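Local structure of RimK-related lysine biosynthesis protein (Thermococcus kodakarensis, 5K2M) at residues V28-D33 with G39-D44; V45-N50 with E265-V270; V96-A101 with S233-L238; G106-V111 with A143-R148. The protein probably works in lysine biosynthesis as a magnesium-dependent, ATP-grasp-type ligase of the RimK family, LysX subfamily, and binds ADP together with magnesium ions. All coordinates share one frame; numbering follows the deposited sequence.

Interaction 1: V28-D33 with G39-D44; sequences VMLHED and GNYDLD
Val-28 and Leu-30 meet Leu-43 and Tyr-41 entirely through carbon, with no hydrogen bond between 28-33 and 39-44. The aliphatic contacts centre on Leu-43, whose two methyls serve different partners. Its CD1 rests at a slant against the valine, 3.7 Å from Val-28 CG2. Its other branch meets Leu-30 tip to tip, with Leu-43 CD2 4.0 Å from Leu-30 CD1. Leu-43 is modelled with torsions away from the staggered ones (chi1 -96°, chi2 20°), so the placing of its methyls is less certain. Val-28 and Leu-30 are two residues apart on strand 26-31, so both project from the same face of the sheet, toward the passing loop.

The aromatic contact is looser. Leu-30 CD2 approaches the rim of the Tyr-41 ring, near its plane, and stops 4.2 Å from Tyr-41 CE1, so the tyrosine gives its edge rather than a face. The ring is also held at its far end, where Tyr-41 OH hydrogen-bonds to Asp-34 O and Leu-36 N, and its edge-to-face partner is Phe-63 of helix 53-65. Phe-63 touches Leu-30 and Leu-43 as well, joining the loop to the helix on this face.

Strand 26-31 is an outermost strand of the four-stranded parallel sheet, and 39-44 leads from the short strand 36-37 into strand 45-49, on the far side of strand 2-7. Branched aliphatic residues suit the face of this strand, where their methyls meet Leu-43, while tyrosine supplies a carbon rim and a hydroxyl. Across the contact the loop is therefore held by the hydrophobic effect, its polar fixing lying elsewhere.

Interaction 2: V45-N50 with E265-V270; sequences VVIIRN and EYAVEV
Val-45 and Ile-47, on strand 45-49 of the N-terminal parallel sheet, pack under Ala-267 and Val-270 of the C-terminal helix 259-272, a helix-on-sheet layer that brings together the two ends of the chain. The segment axes approach to 8.3 Å, and their directions differ by 144°, so the helix runs roughly back against the strand with a marked skew.

Ala-267 makes this approach possible: its side chain is a single methyl, and Ile-47 settles on it with CG1 3.7 Å and CD1 3.8 Å from Ala-267 CB. The isoleucine does not leave its strand facing the helix; its longer branch bends back to it. The side chain of Val-45 leaves its strand toward the helix and covers backbone as well as side chain, since its CG1 comes to 3.7 Å from Ala-267 O.

Helix 12-24, whose Phe-24 touches Val-268, lies beside helix 259-272, while helix 53-65 covers the opposite face of the sheet through Val-46 and Ile-48. This gives the three-layer alpha/beta sandwich of the N-terminal domain found in ATP-grasp enzymes, here completed by a helix from the far end of the sequence.

One turn on from the alanine, Val-270 crosses Val-45 at about a right angle. Val-45 carries CG2 opposite its own backbone N (its chi1, set by CG1, is 60°), which sets this methyl 3.5 Å from Val-270 CG2, tighter than an ordinary van der Waals contact.

Interaction 3: V96-A101 with S233-L238; sequences VPEWKA and SEKGLL
Leu-238 and Pro-97 slide past each other in opposite directions where the two antiparallel sheets of the ATP-grasp fold come together: 96-101 leads into strand 99-102 of one, and 233-238 forms the hairpin between strands 225-233 and 236-243 of the other. The leucine, pointing at the opposing segment, lies against the start of the proline ring, its CB 4.0 Å from Pro-97 CD. Its CG stands opposite the carbonyl carbon (chi1 -47°), and from there Leu-238 CD2 reaches the preceding peptide, 3.9 Å from Val-96 O. The side chain of Val-96 turns away, so the valine offers backbone alone. Proline suits this place because its N carries no hydrogen to leave without a partner beneath the leucine.

On the more exposed side, Lys-235, extended beyond its first torsion, runs toward Glu-98, but Lys-235 NZ and Glu-98 OE2 remain 4.3 Å apart, beyond a salt bridge. The ammonium group forms its salt bridge with Glu-163, a residue of the ADP site, whose same oxygen OE2 also accepts from Glu-98 N. Both segments thus hold its carboxylate, consistent with their fixing that residue in place; the Pro-97 side chain lies about 5 Å from bound ADP at the nearest atoms.

The hairpin is a type I turn in which Gly-236 takes backbone angles that would press a side chain against the preceding carbonyl. Ser-233 braces it as an ST turn: Lys-235 N donates to Ser-233 OG at 3.2 Å, and Ser-233 OG donates in turn to Gly-236 O at 2.8 Å, in the carbonyl plane (C=O...O 146°).

Interaction 4: G106-V111 with A143-R148; sequences GGALRV and AVLEHR
Ala-108 and Leu-145 come closest in backbone, 7.8 Å between their CA atoms, where the end of the short helix 105-108 runs into a type I turn (Val-111 N to Ala-108 O, 2.9 Å) beside the middle of helix 138-150.

Leu-145 is the one side chain of its helix segment to bridge the space. Both methyls of its fork abut the alanine methyl from the same side: Leu-145 CD2 lies 3.5 Å from Ala-108 CB, and Leu-145 CD1 is 3.7 Å from the same carbon. A small residue suits this position, since both leucine methyls already lie so close to Ala-108 CB. CD1 also turns to a second partner, Leu-109, whose side chain crosses obliquely and brings its CD1 to 3.6 Å from Leu-145 CD1. The end of Leu-109 comes nearer than its root; its modelled torsions (chi1 -97°, chi2 0°) are nearly eclipsed, so this branch is less sure.

Beneath the pair, Ala-108 rests on Phe-161 and Leu-145 on His-159, both of strand 159-163. Two helices packed side by side on one face of a four-stranded antiparallel sheet form the alpha+beta subdomain that, in ATP-grasp enzymes, makes up one half of the nucleotide grip.

In the fold
Interactions 1 and 2 come one after the other along the chain and touch, their centres 13 Å apart, on the N-terminal parallel sheet. The second partner of interaction 2 comes from the last helix, 259-272, so residues 51-264, including interactions 3 and 4, lie between its segments. Those two, with centres 21 Å apart, belong to the ATP-grasp region and meet where Lys-100 packs on Val-111; strand 99-102 leads directly into helix 105-108. About 43 Å separates the centres of interactions 1 and 4 within one chain, yet in the assembly Asp-33 O accepts from Arg-110 NH2 of a second subunit. Interaction 3 alone borders the ADP site.

Interaction 1: V28-D33 with G39-D44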
loop_
_atom_site.group_PDB
_atom_site.type_symbol
_atom_site.label_atom_id
_atom_site.label_comp_id
_atom_site.label_asym_id
_atom_site.label_seq_id
_atom_site.Cartn_x
_atom_site.Cartn_y
_atom_site.Cartn_z
ATOM N N VAL A 28 25.771 -10.139 35.995
ATOM C CA VAL A 28 25.997 -9.448 34.716
ATOM C C VAL A 28 25.867 -7.947 34.929
ATOM O O VAL A 28 24.768 -7.443 35.195
ATOM C CB VAL A 28 24.988 -9.902 33.643
ATOM C CG1 VAL A 28 25.323 -9.294 32.280
ATOM C CG2 VAL A 28 24.963 -11.420 33.571
ATOM N N MET A 29 26.991 -7.245 34.817
ATOM C CA MET A 29 27.038 -5.802 35.005
ATOM C C MET A 29 26.622 -5.128 33.721
ATOM O O MET A 29 27.243 -5.338 32.692
ATOM C CB MET A 29 28.454 -5.356 35.363
ATOM C CG MET A 29 28.986 -5.976 36.639
ATOM S SD MET A 29 27.932 -5.598 38.040
ATOM C CE MET A 29 28.265 -3.863 38.279
ATOM N N LEU A 30 25.564 -4.325 33.776
ATOM C CA LEU A 30 25.020 -3.724 32.574
ATOM C C LEU A 30 25.073 -2.226 32.697
ATOM O O LEU A 30 24.189 -1.613 33.285
ATOM C CB LEU A 30 23.581 -4.166 32.353
ATOM C CG LEU A 30 23.392 -5.660 32.118
ATOM C CD1 LEU A 30 22.021 -6.071 32.617
ATOM C CD2 LEU A 30 23.576 -6.010 30.651
ATOM N N HIS A 31 26.118 -1.632 32.148
ATOM C CA HIS A 31 26.122 -0.202 31.997
ATOM C C HIS A 31 25.054 0.175 30.964
ATOM O O HIS A 31 24.634 -0.647 30.150
ATOM C CB HIS A 31 27.492 0.311 31.570
ATOM C CG HIS A 31 27.565 1.801 31.531
ATOM N ND1 HIS A 31 27.761 2.505 30.365
ATOM C CD2 HIS A 31 27.395 2.726 32.507
ATOM C CE1 HIS A 31 27.744 3.801 30.628
ATOM N NE2 HIS A 31 27.517 3.959 31.921
ATOM N N GLU A 32 24.619 1.420 31.019
ATOM C CA GLU A 32 23.665 1.970 30.066
ATOM C C GLU A 32 24.035 1.760 28.595
ATOM O O GLU A 32 23.158 1.502 27.772
ATOM C CB GLU A 32 23.442 3.446 30.381
ATOM C CG GLU A 32 22.616 3.583 31.637
ATOM C CD GLU A 32 22.477 4.993 32.162
ATOM O OE1 GLU A 32 23.318 5.870 31.859
ATOM O OE2 GLU A 32 21.510 5.205 32.917
ATOM N N ASP A 33 25.327 1.825 28.282
ATOM C CA ASP A 33 25.820 1.513 26.940
ATOM C C ASP A 33 25.456 0.095 26.494
ATOM O O ASP A 33 25.322 -0.159 25.308
ATOM C CB ASP A 33 27.344 1.675 26.851
ATOM C CG ASP A 33 27.810 3.118 27.033
ATOM O OD1 ASP A 33 26.976 4.052 27.192
ATOM O OD2 ASP A 33 29.043 3.310 27.017
ATOM N N GLY A 39 16.160 -6.756 22.536
ATOM C CA GLY A 39 17.434 -7.457 22.573
ATOM C C GLY A 39 17.303 -8.820 23.218
ATOM O O GLY A 39 16.252 -9.175 23.744
ATOM N N ASN A 40 18.401 -9.557 23.195
ATOM C CA ASN A 40 18.455 -10.917 23.695
ATOM C C ASN A 40 19.236 -10.922 24.997
ATOM O O ASN A 40 20.456 -10.776 24.996
ATOM C CB ASN A 40 19.125 -11.808 22.649
ATOM C CG ASN A 40 19.407 -13.207 23.157
ATOM O OD1 ASN A 40 18.692 -13.725 24.019
ATOM N ND2 ASN A 40 20.453 -13.832 22.617
ATOM N N TYR A 41 18.526 -11.055 26.110
ATOM C CA TYR A 41 19.154 -11.083 27.420
ATOM C C TYR A 41 18.834 -12.407 28.105
ATOM O O TYR A 41 17.718 -12.899 28.009
ATOM C CB TYR A 41 18.666 -9.897 28.256
ATOM C CG TYR A 41 19.126 -8.547 27.728
ATOM C CD1 TYR A 41 20.345 -8.000 28.131
ATOM C CD2 TYR A 41 18.347 -7.820 26.832
ATOM C CE1 TYR A 41 20.773 -6.775 27.654
ATOM C CE2 TYR A 41 18.766 -6.586 26.358
ATOM C CZ TYR A 41 19.978 -6.072 26.776
ATOM O OH TYR A 41 20.416 -4.865 26.302
ATOM N N ASP A 42 19.827 -12.985 28.770
ATOM C CA ASP A 42 19.664 -14.239 29.518
ATOM C C ASP A 42 19.863 -13.901 30.991
ATOM O O ASP A 42 20.972 -13.957 31.520
ATOM C CB ASP A 42 20.687 -15.268 29.028
ATOM C CG ASP A 42 20.570 -16.636 29.726
ATOM O OD1 ASP A 42 19.515 -16.961 30.318
ATOM O OD2 ASP A 42 21.560 -17.401 29.653
ATOM N N LEU A 43 18.771 -13.533 31.642
ATOM C CA LEU A 43 18.812 -12.975 32.978
ATOM C C LEU A 43 17.564 -13.406 33.706
ATOM O O LEU A 43 16.476 -13.399 33.133
ATOM C CB LEU A 43 18.813 -11.443 32.893
ATOM C CG LEU A 43 20.071 -10.566 32.932
ATOM C CD1 LEU A 43 21.378 -11.238 32.606
ATOM C CD2 LEU A 43 19.866 -9.344 32.034
ATOM N N ASP A 44 17.720 -13.762 34.974
ATOM C CA ASP A 44 16.595 -14.195 35.788
ATOM C C ASP A 44 15.974 -13.033 36.555
ATOM O O ASP A 44 14.813 -13.093 36.938
ATOM C CB ASP A 44 17.037 -15.308 36.730
ATOM C CG ASP A 44 17.505 -16.546 35.975
ATOM O OD1 ASP A 44 16.671 -17.160 35.277
ATOM O OD2 ASP A 44 18.697 -16.892 36.059
#

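Interaction 2: V45-N50 with E265-V270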
loop_
_atom_site.group_PDB
_atom_site.type_symbol
_atom_site.label_atom_id
_atom_site.label_comp_id
_atom_site.label_asym_id
_atom_site.label_seq_id
_atom_site.Cartn_x
_atom_site.Cartn_y
_atom_site.Cartn_z
ATOM N N VAL A 45 16.758 -11.982 36.771
ATOM C CA VAL A 45 16.280 -10.768 37.411
ATOM C C VAL A 45 17.282 -9.657 37.134
ATOM O O VAL A 45 18.468 -9.930 36.932
ATOM C CB VAL A 45 16.063 -10.971 38.935
ATOM C CG1 VAL A 45 17.352 -11.365 39.645
ATOM C CG2 VAL A 45 15.463 -9.730 39.577
ATOM N N VAL A 46 16.796 -8.415 37.086
ATOM C CA VAL A 46 17.679 -7.258 37.014
ATOM C C VAL A 46 17.426 -6.335 38.195
ATOM O O VAL A 46 16.285 -6.008 38.502
ATOM C CB VAL A 46 17.485 -6.460 35.719
ATOM C CG1 VAL A 46 18.357 -5.214 35.726
ATOM C CG2 VAL A 46 17.817 -7.332 34.530
ATOM N N ILE A 47 18.510 -5.932 38.845
ATOM C CA ILE A 47 18.479 -4.953 39.920
ATOM C C ILE A 47 18.757 -3.597 39.292
ATOM O O ILE A 47 19.844 -3.349 38.777
ATOM C CB ILE A 47 19.514 -5.293 41.007
ATOM C CG1 ILE A 47 19.139 -6.630 41.661
ATOM C CG2 ILE A 47 19.572 -4.205 42.066
ATOM C CD1 ILE A 47 20.246 -7.250 42.493
ATOM N N ILE A 48 17.755 -2.733 39.328
ATOM C CA ILE A 48 17.788 -1.453 38.621
ATOM C C ILE A 48 18.469 -0.393 39.490
ATOM O O ILE A 48 17.930 -0.015 40.531
ATOM C CB ILE A 48 16.356 -1.007 38.276
ATOM C CG1 ILE A 48 15.674 -2.046 37.379
ATOM C CG2 ILE A 48 16.352 0.368 37.599
ATOM C CD1 ILE A 48 16.203 -2.119 35.960
ATOM N N ARG A 49 19.642 0.084 39.067
ATOM C CA ARG A 49 20.411 1.040 39.867
ATOM C C ARG A 49 20.874 2.298 39.106
ATOM O O ARG A 49 21.772 2.999 39.582
ATOM C CB ARG A 49 21.613 0.346 40.507
ATOM C CG ARG A 49 21.250 -0.804 41.435
ATOM C CD ARG A 49 20.498 -0.329 42.672
ATOM N NE ARG A 49 21.283 0.643 43.420
ATOM C CZ ARG A 49 20.917 1.187 44.578
ATOM N NH1 ARG A 49 21.718 2.071 45.160
ATOM N NH2 ARG A 49 19.768 0.850 45.160
ATOM N N ASN A 50 20.236 2.612 37.975
ATOM C CA ASN A 50 20.604 3.795 37.182
ATOM C C ASN A 50 20.458 5.067 38.052
ATOM O O ASN A 50 19.467 5.206 38.759
ATOM C CB ASN A 50 19.709 3.963 35.941
ATOM C CG ASN A 50 19.618 2.718 35.052
ATOM O OD1 ASN A 50 19.932 2.779 33.863
ATOM N ND2 ASN A 50 19.119 1.621 35.592
ATOM N N GLU A 265 18.720 -10.438 48.167
ATOM C CA GLU A 265 17.867 -11.560 48.597
ATOM C C GLU A 265 16.445 -11.400 48.075
ATOM O O GLU A 265 15.822 -12.354 47.636
ATOM C CB GLU A 265 17.852 -11.692 50.126
ATOM C CG GLU A 265 19.161 -12.208 50.713
ATOM C CD GLU A 265 19.248 -12.091 52.232
ATOM O OE1 GLU A 265 18.221 -11.821 52.893
ATOM O OE2 GLU A 265 20.360 -12.282 52.768
ATOM N N TYR A 266 15.939 -10.177 48.106
ATOM C CA TYR A 266 14.649 -9.892 47.538
ATOM C C TYR A 266 14.666 -10.113 46.026
ATOM O O TYR A 266 13.770 -10.750 45.480
ATOM C CB TYR A 266 14.253 -8.464 47.860
ATOM C CG TYR A 266 12.905 -8.111 47.316
ATOM C CD1 TYR A 266 11.761 -8.643 47.876
ATOM C CD2 TYR A 266 12.771 -7.259 46.240
ATOM C CE1 TYR A 266 10.517 -8.344 47.379
ATOM C CE2 TYR A 266 11.523 -6.946 45.737
ATOM C CZ TYR A 266 10.404 -7.487 46.321
ATOM O OH TYR A 266 9.164 -7.195 45.848
ATOM N N ALA A 267 15.693 -9.597 45.351
ATOM C CA ALA A 267 15.859 -9.856 43.930
ATOM C C ALA A 267 15.875 -11.358 43.643
ATOM O O ALA A 267 15.242 -11.796 42.688
ATOM C CB ALA A 267 17.126 -9.208 43.400
ATOM N N VAL A 268 16.579 -12.150 44.450
ATOM C CA VAL A 268 16.586 -13.590 44.185
ATOM C C VAL A 268 15.187 -14.194 44.391
ATOM O O VAL A 268 14.772 -15.051 43.614
ATOM C CB VAL A 268 17.694 -14.408 44.916
ATOM C CG1 VAL A 268 19.043 -13.700 44.871
ATOM C CG2 VAL A 268 17.309 -14.771 46.341
ATOM N N GLU A 269 14.454 -13.732 45.406
ATOM C CA GLU A 269 13.059 -14.156 45.572
ATOM C C GLU A 269 12.191 -13.803 44.355
ATOM O O GLU A 269 11.400 -14.638 43.931
ATOM C CB GLU A 269 12.429 -13.591 46.854
ATOM C CG GLU A 269 12.965 -14.183 48.148
ATOM C CD GLU A 269 12.844 -15.704 48.196
ATOM O OE1 GLU A 269 11.754 -16.220 47.883
ATOM O OE2 GLU A 269 13.846 -16.385 48.518
ATOM N N VAL A 270 12.331 -12.604 43.777
ATOM C CA VAL A 270 11.499 -12.268 42.595
ATOM C C VAL A 270 11.877 -13.085 41.349
ATOM O O VAL A 270 11.012 -13.421 40.552
ATOM C CB VAL A 270 11.396 -10.745 42.239
ATOM C CG1 VAL A 270 11.340 -9.867 43.481
ATOM C CG2 VAL A 270 12.496 -10.301 41.307
#

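Interaction 3: V96-A101 with S233-L238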
loop_
_atom_site.group_PDB
_atom_site.type_symbol
_atom_site.label_atom_id
_atom_site.label_comp_id
_atom_site.label_asym_id
_atom_site.label_seq_id
_atom_site.Cartn_x
_atom_site.Cartn_y
_atom_site.Cartn_z
ATOM N N VAL A 96 0.518 11.879 56.761
ATOM C CA VAL A 96 1.426 12.598 55.860
ATOM C C VAL A 96 1.320 14.097 56.147
ATOM O O VAL A 96 0.320 14.538 56.677
ATOM C CB VAL A 96 1.049 12.358 54.380
ATOM C CG1 VAL A 96 1.218 10.886 54.015
ATOM C CG2 VAL A 96 -0.377 12.823 54.092
ATOM N N PRO A 97 2.337 14.886 55.788
ATOM C CA PRO A 97 2.108 16.311 55.925
ATOM C C PRO A 97 0.936 16.753 55.059
ATOM O O PRO A 97 0.657 16.146 54.020
ATOM C CB PRO A 97 3.404 16.940 55.408
ATOM C CG PRO A 97 4.419 15.852 55.469
ATOM C CD PRO A 97 3.647 14.599 55.188
ATOM N N GLU A 98 0.246 17.787 55.510
ATOM C CA GLU A 98 -0.756 18.468 54.698
ATOM C C GLU A 98 -0.152 18.853 53.368
ATOM O O GLU A 98 0.935 19.418 53.335
ATOM C CB GLU A 98 -1.216 19.744 55.378
ATOM C CG GLU A 98 -2.710 19.918 55.354
ATOM C CD GLU A 98 -3.325 19.360 56.609
ATOM O OE1 GLU A 98 -3.798 18.199 56.566
ATOM O OE2 GLU A 98 -3.291 20.078 57.639
ATOM N N TRP A 99 -0.871 18.578 52.283
ATOM C CA TRP A 99 -0.366 18.841 50.950
ATOM C C TRP A 99 -1.433 19.426 50.048
ATOM O O TRP A 99 -2.633 19.324 50.309
ATOM C CB TRP A 99 0.185 17.555 50.324
ATOM C CG TRP A 99 -0.867 16.537 50.119
ATOM C CD1 TRP A 99 -1.357 15.665 51.048
ATOM C CD2 TRP A 99 -1.591 16.298 48.917
ATOM N NE1 TRP A 99 -2.349 14.891 50.494
ATOM C CE2 TRP A 99 -2.511 15.259 49.184
ATOM C CE3 TRP A 99 -1.559 16.868 47.636
ATOM C CZ2 TRP A 99 -3.380 14.766 48.215
ATOM C CZ3 TRP A 99 -2.421 16.383 46.680
ATOM C CH2 TRP A 99 -3.320 15.334 46.970
ATOM N N LYS A 100 -0.971 20.027 48.959
ATOM C CA LYS A 100 -1.860 20.626 47.985
ATOM C C LYS A 100 -1.188 20.555 46.612
ATOM O O LYS A 100 0.036 20.668 46.510
ATOM C CB LYS A 100 -2.152 22.064 48.397
ATOM C CG LYS A 100 -3.497 22.599 47.937
ATOM C CD LYS A 100 -4.656 22.111 48.793
ATOM C CE LYS A 100 -5.965 22.549 48.158
ATOM N NZ LYS A 100 -7.144 22.134 48.958
ATOM N N ALA A 101 -1.981 20.314 45.574
ATOM C CA ALA A 101 -1.469 20.273 44.220
ATOM C C ALA A 101 -2.306 21.154 43.293
ATOM O O ALA A 101 -3.552 21.165 43.355
ATOM C CB ALA A 101 -1.424 18.838 43.705
ATOM N N SER A 233 6.981 15.622 64.120
ATOM C CA SER A 233 6.300 16.901 64.271
ATOM C C SER A 233 5.505 16.894 65.562
ATOM O O SER A 233 5.317 15.839 66.169
ATOM C CB SER A 233 5.356 17.142 63.093
ATOM O OG SER A 233 4.201 16.336 63.201
ATOM N N GLU A 234 5.018 18.070 65.956
ATOM C CA GLU A 234 4.179 18.214 67.150
ATOM C C GLU A 234 2.924 17.329 67.104
ATOM O O GLU A 234 2.329 17.055 68.137
ATOM C CB GLU A 234 3.798 19.693 67.383
ATOM C CG GLU A 234 2.881 20.312 66.328
ATOM C CD GLU A 234 2.801 21.839 66.405
ATOM O OE1 GLU A 234 2.932 22.397 67.517
ATOM O OE2 GLU A 234 2.598 22.490 65.350
ATOM N N LYS A 235 2.536 16.880 65.911
ATOM C CA LYS A 235 1.397 15.966 65.750
ATOM C C LYS A 235 1.828 14.515 65.499
ATOM O O LYS A 235 1.055 13.717 64.988
ATOM C CB LYS A 235 0.446 16.457 64.640
ATOM C CG LYS A 235 1.099 16.798 63.307
ATOM C CD LYS A 235 0.064 17.259 62.294
ATOM C CE LYS A 235 0.726 17.913 61.084
ATOM N NZ LYS A 235 -0.242 18.178 59.984
ATOM N N GLY A 236 3.055 14.172 65.883
ATOM C CA GLY A 236 3.566 12.821 65.697
ATOM C C GLY A 236 4.272 12.640 64.363
ATOM O O GLY A 236 4.555 13.610 63.642
ATOM N N LEU A 237 4.539 11.384 64.035
ATOM C CA LEU A 237 5.297 11.038 62.843
ATOM C C LEU A 237 4.455 11.175 61.571
ATOM O O LEU A 237 3.271 10.843 61.559
ATOM C CB LEU A 237 5.852 9.619 62.963
ATOM C CG LEU A 237 6.764 9.381 64.172
ATOM C CD1 LEU A 237 7.117 7.904 64.267
ATOM C CD2 LEU A 237 8.021 10.234 64.102
ATOM N N LEU A 238 5.077 11.683 60.513
ATOM C CA LEU A 238 4.424 11.828 59.214
ATOM C C LEU A 238 5.336 11.241 58.149
ATOM O O LEU A 238 6.559 11.431 58.200
ATOM C CB LEU A 238 4.174 13.308 58.887
ATOM C CG LEU A 238 3.548 14.179 59.976
ATOM C CD1 LEU A 238 3.832 15.652 59.738
ATOM C CD2 LEU A 238 2.048 13.920 60.077
#

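Interaction 4: G106-V111 with A143-R148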
loop_
_atom_site.group_PDB
_atom_site.type_symbol
_atom_site.label_atom_id
_atom_site.label_comp_id
_atom_site.label_asym_id
_atom_site.label_seq_id
_atom_site.Cartn_x
_atom_site.Cartn_y
_atom_site.Cartn_z
ATOM N N GLY A 106 -1.652 30.123 38.238
ATOM C CA GLY A 106 -2.810 30.797 38.815
ATOM C C GLY A 106 -3.516 29.962 39.862
ATOM O O GLY A 106 -4.043 30.489 40.845
ATOM N N GLY A 107 -3.536 28.649 39.660
ATOM C CA GLY A 107 -4.048 27.739 40.683
ATOM C C GLY A 107 -3.156 27.676 41.914
ATOM O O GLY A 107 -3.657 27.612 43.038
ATOM N N ALA A 108 -1.839 27.681 41.699
ATOM C CA ALA A 108 -0.864 27.571 42.781
ATOM C C ALA A 108 -0.923 28.738 43.751
ATOM O O ALA A 108 -0.691 28.567 44.949
ATOM C CB ALA A 108 0.530 27.444 42.208
ATOM N N LEU A 109 -1.240 29.919 43.232
ATOM C CA LEU A 109 -1.468 31.112 44.053
ATOM C C LEU A 109 -2.502 30.910 45.159
ATOM O O LEU A 109 -2.470 31.590 46.176
ATOM C CB LEU A 109 -1.929 32.273 43.159
ATOM C CG LEU A 109 -0.921 33.313 42.656
ATOM C CD1 LEU A 109 0.512 33.088 43.103
ATOM C CD2 LEU A 109 -1.007 33.477 41.147
ATOM N N ARG A 110 -3.426 29.986 44.943
ATOM C CA ARG A 110 -4.466 29.677 45.917
ATOM C C ARG A 110 -4.076 28.636 46.958
ATOM O O ARG A 110 -4.829 28.402 47.892
ATOM C CB ARG A 110 -5.716 29.214 45.177
ATOM C CG ARG A 110 -6.213 30.268 44.214
ATOM C CD ARG A 110 -7.716 30.271 44.157
ATOM N NE ARG A 110 -8.230 29.044 43.550
ATOM C CZ ARG A 110 -8.297 28.818 42.243
ATOM N NH1 ARG A 110 -7.864 29.720 41.360
ATOM N NH2 ARG A 110 -8.787 27.667 41.817
ATOM N N VAL A 111 -2.908 28.022 46.808
ATOM C CA VAL A 111 -2.473 26.967 47.721
ATOM C C VAL A 111 -2.352 27.453 49.190
ATOM O O VAL A 111 -2.738 26.734 50.091
ATOM C CB VAL A 111 -1.180 26.311 47.204
ATOM C CG1 VAL A 111 -0.519 25.470 48.271
ATOM C CG2 VAL A 111 -1.504 25.463 45.988
ATOM N N ALA A 143 7.754 34.421 43.171
ATOM C CA ALA A 143 9.101 34.211 42.641
ATOM C C ALA A 143 9.299 32.753 42.219
ATOM O O ALA A 143 9.725 32.490 41.103
ATOM C CB ALA A 143 10.139 34.614 43.672
ATOM N N VAL A 144 8.945 31.812 43.092
ATOM C CA VAL A 144 9.062 30.390 42.777
ATOM C C VAL A 144 8.247 30.028 41.535
ATOM O O VAL A 144 8.753 29.374 40.621
ATOM C CB VAL A 144 8.640 29.508 43.971
ATOM C CG1 VAL A 144 8.531 28.033 43.571
ATOM C CG2 VAL A 144 9.643 29.666 45.100
ATOM N N LEU A 145 6.991 30.457 41.493
ATOM C CA LEU A 145 6.127 30.136 40.355
ATOM C C LEU A 145 6.598 30.799 39.051
ATOM O O LEU A 145 6.486 30.198 37.976
ATOM C CB LEU A 145 4.682 30.520 40.647
ATOM C CG LEU A 145 4.024 29.769 41.810
ATOM C CD1 LEU A 145 2.677 30.401 42.100
ATOM C CD2 LEU A 145 3.872 28.289 41.488
ATOM N N GLU A 146 7.130 32.017 39.144
ATOM C CA GLU A 146 7.743 32.686 37.975
ATOM C C GLU A 146 8.880 31.846 37.414
ATOM O O GLU A 146 8.996 31.662 36.208
ATOM C CB GLU A 146 8.295 34.085 38.327
ATOM C CG GLU A 146 7.418 35.259 37.916
ATOM C CD GLU A 146 7.261 35.401 36.403
ATOM O OE1 GLU A 146 8.242 35.765 35.700
ATOM O OE2 GLU A 146 6.134 35.143 35.925
ATOM N N HIS A 147 9.733 31.343 38.291
ATOM C CA HIS A 147 10.863 30.534 37.825
ATOM C C HIS A 147 10.435 29.181 37.272
ATOM O O HIS A 147 10.915 28.779 36.218
ATOM C CB HIS A 147 11.931 30.405 38.910
ATOM C CG HIS A 147 12.634 31.694 39.183
ATOM N ND1 HIS A 147 13.938 31.931 38.803
ATOM C CD2 HIS A 147 12.191 32.845 39.737
ATOM C CE1 HIS A 147 14.272 33.162 39.141
ATOM N NE2 HIS A 147 13.231 33.738 39.706
ATOM N N ARG A 148 9.518 28.495 37.949
ATOM C CA ARG A 148 9.003 27.220 37.444
ATOM C C ARG A 148 8.387 27.371 36.051
ATOM O O ARG A 148 8.588 26.532 35.178
ATOM C CB ARG A 148 7.962 26.649 38.395
ATOM C CG ARG A 148 8.524 26.180 39.719
ATOM C CD ARG A 148 9.357 24.926 39.579
ATOM N NE ARG A 148 9.347 24.233 40.858
ATOM C CZ ARG A 148 8.345 23.457 41.280
ATOM N NH1 ARG A 148 8.425 22.914 42.487
ATOM N NH2 ARG A 148 7.277 23.208 40.503
#